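Local coordinates for protein LST4 (Kluyveromyces lactis, PDB 4ZY8) that probably takes part in amino acid uptake and in protein trafficking from the Golgi to the plasma membrane, this fragment being its longin domain, at residues 30-35 with 154-159; 94-99 with 138-143. All coordinates share one frame; numbering follows the deposited sequence.

Interaction 1 of 2, residues 30-35 with 154-159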
loop_
_atom_site.group_PDB
_atom_site.type_symbol
_atom_site.label_atom_id
_atom_site.label_comp_id
_atom_site.label_asym_id
_atom_site.label_seq_id
_atom_site.Cartn_x
_atom_site.Cartn_y
_atom_site.Cartn_z
ATOM N N VAL A 30 -11.296 3.027 2.573
ATOM C CA VAL A 30 -10.113 3.763 2.153
ATOM C C VAL A 30 -9.708 4.807 3.194
ATOM O O VAL A 30 -10.476 5.719 3.515
ATOM C CB VAL A 30 -10.339 4.438 0.806
ATOM C CG1 VAL A 30 -9.119 5.253 0.412
ATOM C CG2 VAL A 30 -10.626 3.386 -0.256
ATOM N N VAL A 31 -8.481 4.676 3.693
ATOM C CA VAL A 31 -7.943 5.513 4.764
ATOM C C VAL A 31 -7.212 6.717 4.175
ATOM O O VAL A 31 -7.290 7.840 4.691
ATOM C CB VAL A 31 -6.977 4.711 5.657
ATOM C CG1 VAL A 31 -6.273 5.624 6.664
ATOM C CG2 VAL A 31 -7.735 3.596 6.381
ATOM N N LEU A 32 -6.455 6.461 3.116
ATOM C CA LEU A 32 -5.748 7.519 2.404
ATOM C C LEU A 32 -5.786 7.217 0.918
ATOM O O LEU A 32 -5.614 6.071 0.512
ATOM C CB LEU A 32 -4.298 7.650 2.893
ATOM C CG LEU A 32 -3.421 8.661 2.135
ATOM C CD1 LEU A 32 -2.463 9.354 3.083
ATOM C CD2 LEU A 32 -2.624 7.979 1.047
ATOM N N ASP A 33 -5.985 8.229 0.116
ATOM C CA ASP A 33 -5.854 8.110 -1.297
ATOM C C ASP A 33 -5.210 9.356 -1.803
ATOM O O ASP A 33 -5.809 10.388 -1.821
ATOM C CB ASP A 33 -7.205 7.914 -1.920
ATOM C CG ASP A 33 -7.136 7.707 -3.389
ATOM O OD1 ASP A 33 -6.045 7.746 -3.968
ATOM O OD2 ASP A 33 -8.190 7.510 -3.976
ATOM N N HIS A 34 -3.964 9.243 -2.198
ATOM C CA HIS A 34 -3.151 10.391 -2.539
ATOM C C HIS A 34 -2.507 10.210 -3.898
ATOM O O HIS A 34 -1.691 9.298 -4.095
ATOM C CB HIS A 34 -2.075 10.617 -1.459
ATOM C CG HIS A 34 -1.100 11.711 -1.789
ATOM N ND1 HIS A 34 -0.083 11.550 -2.711
ATOM C CD2 HIS A 34 -0.980 12.967 -1.312
ATOM C CE1 HIS A 34 0.621 12.664 -2.785
ATOM N NE2 HIS A 34 0.098 13.547 -1.948
ATOM N N SER A 35 -2.865 11.071 -4.823
ATOM C CA SER A 35 -2.218 11.117 -6.111
ATOM C C SER A 35 -1.297 12.292 -6.165
ATOM O O SER A 35 -1.603 13.346 -5.685
ATOM C CB SER A 35 -3.218 11.246 -7.231
ATOM O OG SER A 35 -4.127 10.187 -7.228
ATOM N N ALA A 154 3.243 10.008 8.198
ATOM C CA ALA A 154 4.603 9.469 8.136
ATOM C C ALA A 154 4.748 8.465 6.976
ATOM O O ALA A 154 5.789 8.432 6.308
ATOM C CB ALA A 154 4.982 8.806 9.460
ATOM N N VAL A 155 3.719 7.644 6.754
ATOM C CA VAL A 155 3.739 6.706 5.628
ATOM C C VAL A 155 3.764 7.429 4.272
ATOM O O VAL A 155 4.521 7.056 3.361
ATOM C CB VAL A 155 2.560 5.740 5.681
ATOM C CG1 VAL A 155 2.532 4.878 4.402
ATOM C CG2 VAL A 155 2.693 4.842 6.944
ATOM N N LEU A 156 2.928 8.452 4.131
ATOM C CA LEU A 156 2.927 9.255 2.905
ATOM C C LEU A 156 4.308 9.860 2.681
ATOM O O LEU A 156 4.825 9.894 1.562
ATOM C CB LEU A 156 1.856 10.368 2.981
ATOM C CG LEU A 156 1.773 11.367 1.821
ATOM C CD1 LEU A 156 1.618 10.662 0.467
ATOM C CD2 LEU A 156 0.591 12.355 2.061
ATOM N N GLN A 157 4.893 10.344 3.739
ATOM C CA GLN A 157 6.172 10.961 3.643
ATOM C C GLN A 157 7.284 9.991 3.265
ATOM O O GLN A 157 8.140 10.308 2.515
ATOM C CB GLN A 157 6.497 11.714 4.894
ATOM C CG GLN A 157 7.686 12.606 4.738
ATOM C CD GLN A 157 8.045 13.321 6.011
ATOM O OE1 GLN A 157 7.196 13.903 6.657
ATOM N NE2 GLN A 157 9.293 13.272 6.372
ATOM N N THR A 158 7.213 8.783 3.762
ATOM C CA THR A 158 8.168 7.745 3.352
ATOM C C THR A 158 8.075 7.451 1.855
ATOM O O THR A 158 9.094 7.206 1.210
ATOM C CB THR A 158 7.972 6.445 4.188
ATOM O OG1 THR A 158 8.488 6.688 5.499
ATOM C CG2 THR A 158 8.775 5.293 3.612
ATOM N N PHE A 159 6.867 7.472 1.292
ATOM C CA PHE A 159 6.721 7.314 -0.154
ATOM C C PHE A 159 7.267 8.525 -0.920
ATOM O O PHE A 159 7.967 8.374 -1.917
ATOM C CB PHE A 159 5.247 7.062 -0.517
ATOM C CG PHE A 159 4.877 5.610 -0.470
ATOM C CD1 PHE A 159 4.849 4.848 -1.639
ATOM C CD2 PHE A 159 4.617 4.986 0.748
ATOM C CE1 PHE A 159 4.518 3.485 -1.606
ATOM C CE2 PHE A 159 4.287 3.602 0.795
ATOM C CZ PHE A 159 4.228 2.873 -0.395
#
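Leu156, on the helix that runs from 150 to 166, reaches across to the edge strand 29-35 of the longin sheet and meets two side chains there, His34 and Leu32. Walking along the helix, Val155 comes first, and it is turned to the neighbouring helix, where it packs on Cys124 and Leu128 of 114-134. Leu156 is the next residue and makes both contacts between 154-159 and 30-35. Its CG stands anti to the backbone N (chi1 176°), which swings it toward the strand, and chi2 (54°) then sets where the two methyls lie. CD1 sits over the centre of one face of the His34 imidazole, 3.7 Å from the ring centroid and only 11° off the ring normal, a clear CH-pi contact. CD2 lies above the same face, 3.8 Å from His34 CD2, and also approaches Leu32 CD1 at 4.4 Å, a looser apolar touch. The His34 and Leu156 side chains cross at about a right angle. Further on, Phe159 leaves the strand aside and packs on Leu13 of the adjacent strand 12-17 and on Leu121. Leu32, which with Val31 forms a classic beta bulge opposite Ile15, also touches Leu13, Val152 and Trp144, while His34 rests on Gln160 as well. No hydrogen bond joins the two segments. Helix and edge strand of the longin fold are therefore held here by dispersion and by methyl hydrogens set against an imidazole face, a contact that does not use the in-plane positions where ring nitrogens make hydrogen bonds.

Interaction 2 of 2, residues 94-99 with 138-143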
loop_
_atom_site.group_PDB
_atom_site.type_symbol
_atom_site.label_atom_id
_atom_site.label_comp_id
_atom_site.label_asym_id
_atom_site.label_seq_id
_atom_site.Cartn_x
_atom_site.Cartn_y
_atom_site.Cartn_z
ATOM N N LEU A 94 -8.614 -9.651 9.676
ATOM C CA LEU A 94 -8.750 -8.434 8.871
ATOM C C LEU A 94 -7.415 -7.942 8.316
ATOM O O LEU A 94 -6.430 -7.878 9.044
ATOM C CB LEU A 94 -9.404 -7.327 9.706
ATOM C CG LEU A 94 -10.818 -7.592 10.240
ATOM C CD1 LEU A 94 -11.365 -6.352 10.907
ATOM C CD2 LEU A 94 -11.731 -7.998 9.095
ATOM N N ARG A 95 -7.404 -7.511 7.060
ATOM C CA ARG A 95 -6.164 -7.097 6.418
ATOM C C ARG A 95 -6.079 -5.580 6.227
ATOM O O ARG A 95 -7.099 -4.899 6.054
ATOM C CB ARG A 95 -6.024 -7.795 5.062
ATOM C CG ARG A 95 -5.791 -9.296 5.161
ATOM C CD ARG A 95 -5.810 -9.962 3.802
ATOM N NE ARG A 95 -7.102 -9.803 3.153
ATOM C CZ ARG A 95 -7.341 -10.118 1.888
ATOM N NH1 ARG A 95 -6.364 -10.614 1.137
ATOM N NH2 ARG A 95 -8.556 -9.946 1.377
ATOM N N ILE A 96 -4.860 -5.057 6.339
ATOM C CA ILE A 96 -4.568 -3.680 5.984
ATOM C C ILE A 96 -3.666 -3.703 4.763
ATOM O O ILE A 96 -2.747 -4.522 4.684
ATOM C CB ILE A 96 -3.876 -2.912 7.114
ATOM C CG1 ILE A 96 -4.801 -2.764 8.317
ATOM C CG2 ILE A 96 -3.436 -1.543 6.635
ATOM C CD1 ILE A 96 -4.139 -2.036 9.480
ATOM N N ALA A 97 -3.904 -2.803 3.818
ATOM C CA ALA A 97 -3.077 -2.746 2.630
ATOM C C ALA A 97 -2.462 -1.360 2.420
ATOM O O ALA A 97 -3.102 -0.313 2.631
ATOM C CB ALA A 97 -3.871 -3.150 1.402
ATOM N N ILE A 98 -1.197 -1.381 2.028
ATOM C CA ILE A 98 -0.503 -0.190 1.566
ATOM C C ILE A 98 -0.185 -0.428 0.099
ATOM O O ILE A 98 0.649 -1.282 -0.220
ATOM C CB ILE A 98 0.782 0.077 2.364
ATOM C CG1 ILE A 98 0.456 0.142 3.859
ATOM C CG2 ILE A 98 1.472 1.354 1.859
ATOM C CD1 ILE A 98 1.633 0.252 4.726
ATOM N N SER A 99 -0.878 0.281 -0.791
ATOM C CA SER A 99 -0.757 0.019 -2.232
ATOM C C SER A 99 -0.307 1.245 -3.007
ATOM O O SER A 99 -0.745 2.365 -2.736
ATOM C CB SER A 99 -2.095 -0.461 -2.821
ATOM O OG SER A 99 -2.625 -1.585 -2.146
ATOM N N GLN A 138 -8.932 -1.654 16.165
ATOM C CA GLN A 138 -8.582 -2.411 14.986
ATOM C C GLN A 138 -8.723 -1.582 13.744
ATOM O O GLN A 138 -8.566 -2.061 12.649
ATOM C CB GLN A 138 -9.431 -3.660 14.825
ATOM C CG GLN A 138 -10.896 -3.431 14.606
ATOM C CD GLN A 138 -11.656 -4.728 14.457
ATOM O OE1 GLN A 138 -11.187 -5.780 14.865
ATOM N NE2 GLN A 138 -12.835 -4.654 13.872
ATOM N N PHE A 139 -9.022 -0.321 13.914
ATOM C CA PHE A 139 -9.301 0.527 12.778
ATOM C C PHE A 139 -8.551 1.834 12.639
ATOM O O PHE A 139 -8.446 2.606 13.549
ATOM C CB PHE A 139 -10.801 0.759 12.702
ATOM C CG PHE A 139 -11.569 -0.504 12.610
ATOM C CD1 PHE A 139 -11.382 -1.343 11.547
ATOM C CD2 PHE A 139 -12.409 -0.892 13.609
ATOM C CE1 PHE A 139 -12.055 -2.532 11.451
ATOM C CE2 PHE A 139 -13.086 -2.080 13.519
ATOM C CZ PHE A 139 -12.905 -2.904 12.438
ATOM N N LEU A 140 -8.055 2.054 11.437
ATOM C CA LEU A 140 -7.427 3.310 11.074
ATOM C C LEU A 140 -8.529 4.352 10.904
ATOM O O LEU A 140 -9.645 4.007 10.529
ATOM C CB LEU A 140 -6.628 3.143 9.769
ATOM C CG LEU A 140 -5.417 2.208 9.879
ATOM C CD1 LEU A 140 -4.808 1.855 8.500
ATOM C CD2 LEU A 140 -4.376 2.828 10.808
ATOM N N PRO A 141 -8.210 5.630 11.131
ATOM C CA PRO A 141 -9.201 6.688 10.907
ATOM C C PRO A 141 -9.466 6.864 9.409
ATOM O O PRO A 141 -8.561 6.602 8.634
ATOM C CB PRO A 141 -8.524 7.924 11.506
ATOM C CG PRO A 141 -7.063 7.645 11.363
ATOM C CD PRO A 141 -6.913 6.167 11.584
ATOM N N HIS A 142 -10.650 7.301 8.993
ATOM C CA HIS A 142 -10.830 7.622 7.575
ATOM C C HIS A 142 -10.809 9.127 7.370
ATOM O O HIS A 142 -10.986 9.614 6.254
ATOM C CB HIS A 142 -12.129 7.036 7.022
ATOM C CG HIS A 142 -13.354 7.502 7.737
ATOM N ND1 HIS A 142 -13.916 8.745 7.519
ATOM C CD2 HIS A 142 -14.130 6.901 8.671
ATOM C CE1 HIS A 142 -14.981 8.885 8.282
ATOM N NE2 HIS A 142 -15.134 7.780 8.995
ATOM N N ASP A 143 -10.609 9.851 8.469
ATOM C CA ASP A 143 -10.493 11.305 8.462
ATOM C C ASP A 143 -9.218 11.684 9.208
ATOM O O ASP A 143 -9.246 12.409 10.202
ATOM C CB ASP A 143 -11.710 11.948 9.128
#
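Leu94, just ahead of strand 95-103, and Ile96 on it point the same way and meet the loop 138-143 at Gln138, Phe139 and Leu140. The purely apolar contacts come first. Leu140 CD1 lies equally near both branches of Ile96, 4.1 Å from Ile96 CD1 and 4.1 Å from Ile96 CG2, so the leucine methyl fits against the fork of the isoleucine. Ile96 has CG1 anti to the carbonyl carbon (chi1 -65°), and the extended chi2 (179°) carries CD1 out beyond it toward the loop. Further out, Leu94 CD1 touches Phe139 CE1 at 3.9 Å, approaching the ring obliquely. The CB of Phe139 points away from the strand, yet its ring folds back far enough to make this touch.

The second kind is a methyl against an amide. The same Leu94 CD1 is 3.7 Å from Gln138 NE2 and 3.9 Å from Gln138 CD, a van der Waals contact in which the amide finds no polar partner on the strand. Gln138 CB in turn packs over the centre of one face of the neighbouring Phe139 ring, 4.1 Å above its plane.

Hydrogen bonds to the loop come instead from Gln17, at the end of the adjacent strand 12-17: its amide accepts from Leu140 N and donates to Gln138 O. The loop, linking helices 114-134 and 150-166, thus lies on the face of the longin-domain sheet that carries them, with Ile96 also packed on Leu132 and Leu140 on Tyr131, while Ala97 turns to helix 47-55 on the opposite face.

Both contacts lie on the face of the five-stranded sheet that carries helices 114-134 and 150-166, but they use different strands: interaction 1 the edge strand 29-35, interaction 2 the central strand 95-103. Each is partly buried and without a hydrogen bond across it. Interaction 1 sets a helix leucine against an imidazole face; interaction 2 sets aliphatic side chains against a leucine, a phenyl ring and an amide, buried at Ile96 and Leu140 and opening outward at Gln138. They touch directly: Val31 CG2 packs 3.6 Å from Leu140 CB, and Phe159 CE2 meets Ile98 CG2 at 3.8 Å, so loop and helix share one apolar layer over the sheet.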